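Local coordinates for protein beta-1,4-mannanase (Cryptopygus antarcticus, PDB 4OOU) that hydrolyses internal beta-1,4-mannosidic linkages of mannans, galactomannans and glucomannans, releasing short manno-oligosaccharides, at residues V42-R47 against D67-V72; T79-V84 against L339-N344; L145-S150 against M215-K220. All coordinates share one frame; numbering follows the deposited sequence.

Interaction 1. Residues V42-R47 against D67-V72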
# COMPACT_ATOMS: atom_id res chain seq x y z
N VAL A 42 10.76 2.12 -3.35
CA VAL A 42 10.10 3.40 -3.56
C VAL A 42 8.63 3.28 -3.93
O VAL A 42 8.15 2.22 -4.38
CB VAL A 42 10.77 4.17 -4.71
CG1 VAL A 42 12.27 4.09 -4.59
CG2 VAL A 42 10.36 3.63 -6.06
N ASN A 43 7.95 4.41 -3.76
CA ASN A 43 6.68 4.63 -4.40
C ASN A 43 6.93 5.29 -5.75
O ASN A 43 7.72 6.22 -5.82
CB ASN A 43 5.87 5.63 -3.60
CG ASN A 43 5.30 5.05 -2.37
OD1 ASN A 43 4.16 4.60 -2.38
ND2 ASN A 43 6.05 5.10 -1.27
N PHE A 44 6.23 4.86 -6.80
CA PHE A 44 6.38 5.53 -8.09
C PHE A 44 5.83 6.94 -8.00
O PHE A 44 6.56 7.91 -8.33
CB PHE A 44 5.83 4.75 -9.29
CG PHE A 44 6.72 3.60 -9.75
CD1 PHE A 44 8.09 3.55 -9.47
CD2 PHE A 44 6.17 2.55 -10.49
CE1 PHE A 44 8.88 2.49 -9.90
CE2 PHE A 44 6.96 1.49 -10.94
CZ PHE A 44 8.32 1.46 -10.64
N ALA A 45 4.58 7.12 -7.56
CA ALA A 45 3.54 6.10 -7.37
C ALA A 45 2.69 6.03 -8.64
O ALA A 45 1.75 5.24 -8.73
CB ALA A 45 2.64 6.48 -6.19
N TRP A 46 3.00 6.91 -9.59
CA TRP A 46 2.38 6.89 -10.91
C TRP A 46 3.31 7.57 -11.91
O TRP A 46 4.36 8.09 -11.55
CB TRP A 46 1.02 7.56 -10.85
CG TRP A 46 1.09 8.96 -10.36
CD1 TRP A 46 1.44 10.06 -11.09
CD2 TRP A 46 0.87 9.42 -9.03
NE1 TRP A 46 1.42 11.18 -10.30
CE2 TRP A 46 1.07 10.82 -9.03
CE3 TRP A 46 0.50 8.79 -7.83
CZ2 TRP A 46 0.92 11.60 -7.87
CZ3 TRP A 46 0.33 9.58 -6.67
CH2 TRP A 46 0.54 10.98 -6.72
N ARG A 47 2.95 7.51 -13.17
CA ARG A 47 3.59 8.33 -14.18
C ARG A 47 2.52 9.35 -14.59
O ARG A 47 2.69 10.55 -14.46
CB ARG A 47 4.07 7.42 -15.32
CG ARG A 47 4.32 8.07 -16.67
CD ARG A 47 5.35 9.18 -16.63
NE ARG A 47 5.99 9.51 -17.92
CZ ARG A 47 5.44 9.46 -19.15
NH1 ARG A 47 4.17 9.08 -19.40
NH2 ARG A 47 6.20 9.80 -20.18
N ASP A 67 11.54 1.62 -16.86
CA ASP A 67 12.83 2.26 -16.62
C ASP A 67 13.05 2.46 -15.14
O ASP A 67 14.12 2.14 -14.59
CB ASP A 67 12.86 3.62 -17.27
CG ASP A 67 14.13 4.35 -16.97
OD1 ASP A 67 15.17 3.78 -17.31
OD2 ASP A 67 14.10 5.44 -16.37
N TRP A 68 12.02 3.03 -14.51
CA TRP A 68 11.97 3.19 -13.06
C TRP A 68 12.13 1.86 -12.32
O TRP A 68 12.87 1.78 -11.33
CB TRP A 68 10.66 3.85 -12.63
CG TRP A 68 10.46 5.22 -13.19
CD1 TRP A 68 11.32 5.92 -13.97
CD2 TRP A 68 9.32 6.05 -12.99
NE1 TRP A 68 10.77 7.15 -14.30
CE2 TRP A 68 9.55 7.25 -13.70
CE3 TRP A 68 8.13 5.89 -12.29
CZ2 TRP A 68 8.63 8.28 -13.71
CZ3 TRP A 68 7.21 6.91 -12.31
CH2 TRP A 68 7.47 8.10 -13.01
N ILE A 69 11.47 0.81 -12.79
CA ILE A 69 11.73 -0.46 -12.11
C ILE A 69 13.25 -0.84 -12.34
O ILE A 69 13.95 -1.23 -11.39
CB ILE A 69 10.68 -1.65 -12.26
CG1 ILE A 69 11.32 -2.82 -12.92
CG2 ILE A 69 9.31 -1.38 -12.87
CD1 ILE A 69 12.11 -3.55 -11.87
N ASN A 70 13.81 -0.63 -13.54
CA ASN A 70 15.27 -0.83 -13.75
C ASN A 70 16.13 -0.06 -12.78
O ASN A 70 17.14 -0.56 -12.26
CB ASN A 70 15.73 -0.45 -15.16
CG ASN A 70 15.02 -1.23 -16.27
OD1 ASN A 70 15.03 -0.80 -17.44
ND2 ASN A 70 14.41 -2.38 -15.92
N LYS A 71 15.73 1.18 -12.53
CA LYS A 71 16.46 2.05 -11.60
C LYS A 71 16.45 1.48 -10.17
O LYS A 71 17.40 1.62 -9.41
CB LYS A 71 15.93 3.50 -11.68
CG LYS A 71 16.46 4.20 -12.92
CD LYS A 71 15.99 5.65 -13.07
CE LYS A 71 16.80 6.41 -14.12
NZ LYS A 71 16.48 5.97 -15.50
N VAL A 72 15.38 0.78 -9.83
CA VAL A 72 15.31 0.13 -8.53
C VAL A 72 16.28 -1.07 -8.46
O VAL A 72 17.13 -1.05 -7.59
CB VAL A 72 13.83 -0.20 -8.14
CG1 VAL A 72 13.73 -1.14 -6.95
CG2 VAL A 72 13.08 1.10 -7.88
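F44 and W68 form an edge-to-face aromatic pair, the main part of a largely apolar contact between the outgoing end of strand 35-43, with the loop that follows, and helix 58-74. The six-membered ring of W68 turns its edge to the face of F44, with the centroids 5.4 Å apart and the planes at 66°. CE3 does the touching: it sits over the phenyl, 3.7 Å from F44 CG, which chi1 (-76°) places there, anti to the carbonyl carbon. Further out, F44 CE1 rests 3.5 Å from W68 CB, so the phenyl meets the CB from which the indole hangs as well as the indole's rim. At the phenyl edge, F44 CZ lies 3.7 Å from I69 CG2. In this TIM barrel the two segments belong to the beta-alpha-beta unit of strand 35-43, helix 58-74 and strand 79-86, with the helix packed on the outside of the barrel. Nearer the start of segment 42-47, V42 CG2 and V72 CG2 slide past each other at 4.1 Å, and M360 of helix 353-361 touches both valines. The F44-A45 peptide bond is cis. In the loop beyond the strand, W46 O lies close to the indole plane, 3.2 Å from W68 CZ3; this oxygen also accepts a hydrogen bond from N344 ND2. R47 brings its CB to 4.2 Å from W68 CH2, while its NH1 bonds N61 OD1, further back on the helix. CB of W46 points away from the helix, and its indole packs edge-to-face with that of the substrate-binding W83.

Interaction 2. Residues T79-V84 against L339-N344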
# COMPACT_ATOMS: atom_id res chain seq x y z
N THR A 79 11.32 -3.37 -4.30
CA THR A 79 9.89 -3.16 -4.21
C THR A 79 9.52 -1.82 -4.81
O THR A 79 10.22 -0.84 -4.63
CB THR A 79 9.44 -3.22 -2.73
OG1 THR A 79 9.55 -4.55 -2.24
CG2 THR A 79 7.98 -2.77 -2.55
N ALA A 80 8.39 -1.79 -5.51
CA ALA A 80 7.76 -0.56 -5.96
C ALA A 80 6.27 -0.57 -5.62
O ALA A 80 5.57 -1.55 -5.90
CB ALA A 80 7.95 -0.40 -7.46
N ARG A 81 5.80 0.50 -5.00
CA ARG A 81 4.37 0.69 -4.72
C ARG A 81 3.82 1.60 -5.84
O ARG A 81 4.37 2.69 -6.14
CB ARG A 81 4.20 1.33 -3.36
CG ARG A 81 2.79 1.47 -2.80
CD ARG A 81 2.87 2.18 -1.46
NE ARG A 81 1.59 2.39 -0.83
CZ ARG A 81 1.03 3.57 -0.57
NH1 ARG A 81 1.62 4.72 -0.92
NH2 ARG A 81 -0.14 3.60 0.06
N VAL A 82 2.74 1.14 -6.47
CA VAL A 82 2.23 1.81 -7.64
C VAL A 82 0.72 1.75 -7.67
O VAL A 82 0.13 0.74 -7.35
CB VAL A 82 2.84 1.20 -8.92
CG1 VAL A 82 2.71 -0.30 -8.91
CG2 VAL A 82 2.22 1.80 -10.18
N TRP A 83 0.12 2.88 -8.05
CA TRP A 83 -1.30 3.15 -7.87
C TRP A 83 -2.09 2.77 -9.13
O TRP A 83 -1.61 2.96 -10.25
CB TRP A 83 -1.48 4.63 -7.55
CG TRP A 83 -1.02 5.07 -6.17
CD1 TRP A 83 -0.06 4.49 -5.38
CD2 TRP A 83 -1.50 6.18 -5.43
NE1 TRP A 83 0.06 5.16 -4.20
CE2 TRP A 83 -0.81 6.21 -4.21
CE3 TRP A 83 -2.46 7.16 -5.69
CZ2 TRP A 83 -1.06 7.16 -3.25
CZ3 TRP A 83 -2.71 8.10 -4.73
CH2 TRP A 83 -2.02 8.10 -3.53
N VAL A 84 -3.30 2.24 -8.94
CA VAL A 84 -4.13 1.71 -10.04
C VAL A 84 -5.45 2.47 -10.31
O VAL A 84 -5.50 3.32 -11.22
CB VAL A 84 -4.40 0.19 -9.91
CG1 VAL A 84 -4.95 -0.36 -11.23
CG2 VAL A 84 -3.12 -0.54 -9.54
N LEU A 339 9.83 2.70 2.17
CA LEU A 339 9.53 3.09 0.78
C LEU A 339 9.45 4.59 0.67
O LEU A 339 8.64 5.21 1.37
CB LEU A 339 8.17 2.50 0.36
CG LEU A 339 8.05 1.19 -0.43
CD1 LEU A 339 9.07 0.17 -0.00
CD2 LEU A 339 6.67 0.63 -0.26
N THR A 340 10.25 5.17 -0.21
CA THR A 340 10.33 6.62 -0.33
C THR A 340 9.18 7.13 -1.14
O THR A 340 8.52 6.36 -1.85
CB THR A 340 11.67 7.08 -0.99
OG1 THR A 340 11.91 6.33 -2.20
CG2 THR A 340 12.84 6.86 -0.03
N TRP A 341 8.93 8.42 -1.03
CA TRP A 341 7.93 9.09 -1.83
C TRP A 341 8.60 10.27 -2.57
O TRP A 341 9.22 11.08 -1.92
CB TRP A 341 6.79 9.62 -0.93
CG TRP A 341 5.72 10.25 -1.75
CD1 TRP A 341 5.68 11.53 -2.18
CD2 TRP A 341 4.56 9.61 -2.31
NE1 TRP A 341 4.58 11.74 -2.97
CE2 TRP A 341 3.87 10.57 -3.06
CE3 TRP A 341 4.03 8.31 -2.23
CZ2 TRP A 341 2.68 10.29 -3.72
CZ3 TRP A 341 2.86 8.03 -2.89
CH2 TRP A 341 2.19 9.02 -3.63
N GLN A 342 8.53 10.37 -3.91
CA GLN A 342 8.11 9.28 -4.83
C GLN A 342 8.94 9.46 -6.09
O GLN A 342 9.51 10.54 -6.32
CB GLN A 342 6.64 9.39 -5.19
CG GLN A 342 6.34 10.58 -6.09
CD GLN A 342 4.87 10.85 -6.34
OE1 GLN A 342 4.44 12.01 -6.41
NE2 GLN A 342 4.09 9.79 -6.51
N PHE A 343 8.97 8.45 -6.94
CA PHE A 343 10.00 8.41 -7.98
C PHE A 343 9.79 9.47 -9.06
O PHE A 343 10.76 10.08 -9.53
CB PHE A 343 10.11 7.02 -8.60
CG PHE A 343 11.52 6.60 -8.82
CD1 PHE A 343 12.40 6.49 -7.75
CD2 PHE A 343 12.00 6.31 -10.11
CE1 PHE A 343 13.71 6.09 -7.95
CE2 PHE A 343 13.31 5.92 -10.32
CZ PHE A 343 14.17 5.82 -9.23
N ASN A 344 8.55 9.71 -9.45
CA ASN A 344 8.29 10.76 -10.43
C ASN A 344 8.59 12.21 -9.95
O ASN A 344 8.44 13.16 -10.73
CB ASN A 344 6.85 10.67 -10.90
CG ASN A 344 5.89 11.12 -9.86
OD1 ASN A 344 6.19 12.02 -9.08
ND2 ASN A 344 4.70 10.51 -9.84
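T79 begins the contact by bringing CG2 to 4.0 Å from L339 CD1, the two side chains crossing at about a right angle inside the TIM barrel. Strands 79-86 and 337-340 are not paired with each other: strand 35-43 runs between them, parallel to both, so their side chains meet across its inner side. Two residues on, R81 sets its CB 4.0 Å from L339 CD2, and the leucine covers T79 and R81 with one methyl each. From there the arginine runs extended from CG to NE, its CG anti to the backbone N (chi1 -173°), and carries the guanidinium toward the C-terminal ends of the strands. Salt bridges to E177 and E312, the probable nucleophile, grip this buried positive charge and probably balance it, with N180 and N43 accepting hydrogen bonds as well. Two residues further on, W83 meets W341, both substrate-binding. Their six-membered ring centroids lie 5.8 Å apart, the planes inclined at 57°, and W83 CZ2 is 3.8 Å from W341 CH2. W341 CZ3 lies 4.0 Å from W83 CZ2 and also 4.0 Å from R81 NH1, which approaches the W341 ring edge near its plane.

Interaction 3. Residues L145-S150 against M215-K220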
# COMPACT_ATOMS: atom_id res chain seq x y z
N LEU A 145 -19.26 3.52 -3.63
CA LEU A 145 -18.82 2.17 -3.29
C LEU A 145 -18.76 1.97 -1.76
O LEU A 145 -18.99 0.87 -1.27
CB LEU A 145 -17.47 1.85 -3.94
CG LEU A 145 -17.46 1.13 -5.30
CD1 LEU A 145 -18.67 1.39 -6.18
CD2 LEU A 145 -16.17 1.49 -6.04
N PHE A 146 -18.46 3.04 -1.03
CA PHE A 146 -18.49 3.01 0.43
C PHE A 146 -19.87 2.85 1.05
O PHE A 146 -19.98 2.36 2.16
CB PHE A 146 -17.85 4.28 1.00
CG PHE A 146 -16.39 4.29 0.83
CD1 PHE A 146 -15.82 4.84 -0.29
CD2 PHE A 146 -15.58 3.66 1.74
CE1 PHE A 146 -14.45 4.82 -0.47
CE2 PHE A 146 -14.20 3.64 1.58
CZ PHE A 146 -13.64 4.22 0.47
N TRP A 147 -20.93 3.26 0.35
CA TRP A 147 -22.25 3.20 0.93
C TRP A 147 -23.17 2.08 0.37
O TRP A 147 -23.93 1.48 1.14
CB TRP A 147 -22.90 4.55 0.76
CG TRP A 147 -22.19 5.68 1.43
CD1 TRP A 147 -21.32 6.53 0.84
CD2 TRP A 147 -22.30 6.11 2.79
NE1 TRP A 147 -20.88 7.48 1.74
CE2 TRP A 147 -21.48 7.25 2.94
CE3 TRP A 147 -23.04 5.65 3.90
CZ2 TRP A 147 -21.35 7.93 4.16
CZ3 TRP A 147 -22.91 6.32 5.11
CH2 TRP A 147 -22.08 7.46 5.23
N ASP A 148 -23.06 1.78 -0.92
CA ASP A 148 -24.02 0.90 -1.63
C ASP A 148 -23.52 -0.54 -1.78
O ASP A 148 -22.72 -0.85 -2.67
CB ASP A 148 -24.31 1.50 -3.01
CG ASP A 148 -25.53 0.91 -3.68
OD1 ASP A 148 -25.73 -0.32 -3.73
OD2 ASP A 148 -26.30 1.73 -4.22
N GLU A 149 -24.06 -1.44 -0.96
CA GLU A 149 -23.66 -2.83 -0.97
C GLU A 149 -23.73 -3.47 -2.36
O GLU A 149 -22.89 -4.30 -2.69
CB GLU A 149 -24.49 -3.66 0.00
CG GLU A 149 -24.43 -3.20 1.46
CD GLU A 149 -24.89 -4.25 2.46
OE1 GLU A 149 -25.36 -5.35 2.05
OE2 GLU A 149 -24.76 -3.96 3.67
N SER A 150 -24.72 -3.11 -3.18
CA SER A 150 -24.86 -3.73 -4.53
C SER A 150 -23.81 -3.20 -5.51
O SER A 150 -23.28 -3.96 -6.34
CB SER A 150 -26.27 -3.56 -5.13
OG SER A 150 -26.64 -2.19 -5.26
N MET A 215 -15.67 5.95 9.82
CA MET A 215 -14.80 4.80 9.96
C MET A 215 -15.55 3.53 9.68
O MET A 215 -15.01 2.61 9.06
CB MET A 215 -14.21 4.73 11.35
CG MET A 215 -13.02 3.81 11.44
SD MET A 215 -11.57 4.59 10.75
CE MET A 215 -11.08 3.25 9.69
N LYS A 216 -16.80 3.45 10.13
CA LYS A 216 -17.55 2.23 9.92
C LYS A 216 -17.62 1.87 8.43
O LYS A 216 -17.40 0.72 8.07
CB LYS A 216 -18.97 2.28 10.51
CG LYS A 216 -19.73 0.99 10.22
CD LYS A 216 -20.99 0.77 11.04
CE LYS A 216 -21.42 -0.68 10.89
NZ LYS A 216 -22.73 -0.94 11.51
N GLN A 217 -17.95 2.83 7.58
CA GLN A 217 -18.05 2.54 6.14
C GLN A 217 -16.69 2.25 5.57
O GLN A 217 -16.52 1.26 4.83
CB GLN A 217 -18.74 3.64 5.37
CG GLN A 217 -20.17 3.90 5.83
CD GLN A 217 -21.00 2.65 5.82
OE1 GLN A 217 -21.19 2.02 4.77
NE2 GLN A 217 -21.51 2.26 6.99
N ILE A 218 -15.70 3.07 5.93
CA ILE A 218 -14.31 2.77 5.53
C ILE A 218 -13.95 1.31 5.79
O ILE A 218 -13.54 0.61 4.87
CB ILE A 218 -13.25 3.65 6.24
CG1 ILE A 218 -13.34 5.11 5.76
CG2 ILE A 218 -11.86 3.06 5.99
CD1 ILE A 218 -12.43 6.08 6.47
N LEU A 219 -14.12 0.87 7.03
CA LEU A 219 -13.70 -0.48 7.47
C LEU A 219 -14.53 -1.58 6.86
O LEU A 219 -13.99 -2.66 6.58
CB LEU A 219 -13.76 -0.62 9.00
CG LEU A 219 -12.76 0.25 9.78
CD1 LEU A 219 -13.02 0.16 11.27
CD2 LEU A 219 -11.34 -0.17 9.44
N LYS A 220 -15.82 -1.33 6.68
CA LYS A 220 -16.71 -2.27 6.02
C LYS A 220 -16.26 -2.41 4.56
O LYS A 220 -16.15 -3.51 3.99
CB LYS A 220 -18.14 -1.75 6.06
CG LYS A 220 -19.15 -2.74 5.50
CD LYS A 220 -20.29 -2.05 4.77
CE LYS A 220 -21.50 -2.95 4.74
NZ LYS A 220 -22.62 -2.21 4.14
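Q217 lays its aliphatic part over the indole of W147 in a CH-pi contact. Its CG is 4.0 Å from the centroid of the six-membered ring, over the face, and comes closest to CZ3, at 3.7 Å. CG stands anti to the glutamine's carbonyl carbon (chi1 -60°) and the chain bends at chi2; the amide plane lies within 6° of that of the indole. P214, just before helix 215-232, touches W147 as well. I218 takes part through its backbone side: its CA lies 4.0 Å from F146 CE2, near the plane of the phenyl, whose ring also stacks with that of F213. Helices 149-167 and 215-232 are successive outer helices of the TIM barrel, and this contact joins the start of helix 215-232 to the start of helix 149-167 and the turn leading into it, where W147, D148, E149 and S150 all bind substrate. One turn along from Q217, K220 reaches out and its NZ donates to E149 OE2 at 2.8 Å, a salt bridge within that binding segment. The lysine arrives on the anti side of that oxygen and 27° out of the carboxylate plane, close enough to the chain that NZ is 3.4 Å from E149 CG. Beside E149, D148 N-caps helix 149-167: its OD1 takes a 2.6 Å hydrogen bond from S150 OG and a weak one from S150 N.

Interactions 1 and 2 meet at strand 35-43: interaction 1 packs its outward face and following loop against a helix, and interaction 2 joins the strands on its two sides across the barrel-facing surface. They touch directly, N43 N and O meeting T340 O and F343 N in probable backbone hydrogen bonds. Interaction 2 is fully buried, with an arginine whose charge is met by carboxylates and amides, beside two indoles and a leucine; interaction 1 is mainly aromatic and apolar and only partly buried. Interaction 3 stands apart, its centre 32 Å from that of interaction 1, on the opposite side of the chain's centre. It joins the start of one outer helix to the turn and start of another, nearer solvent. Interactions 2 and 3 both include substrate-binding tryptophans.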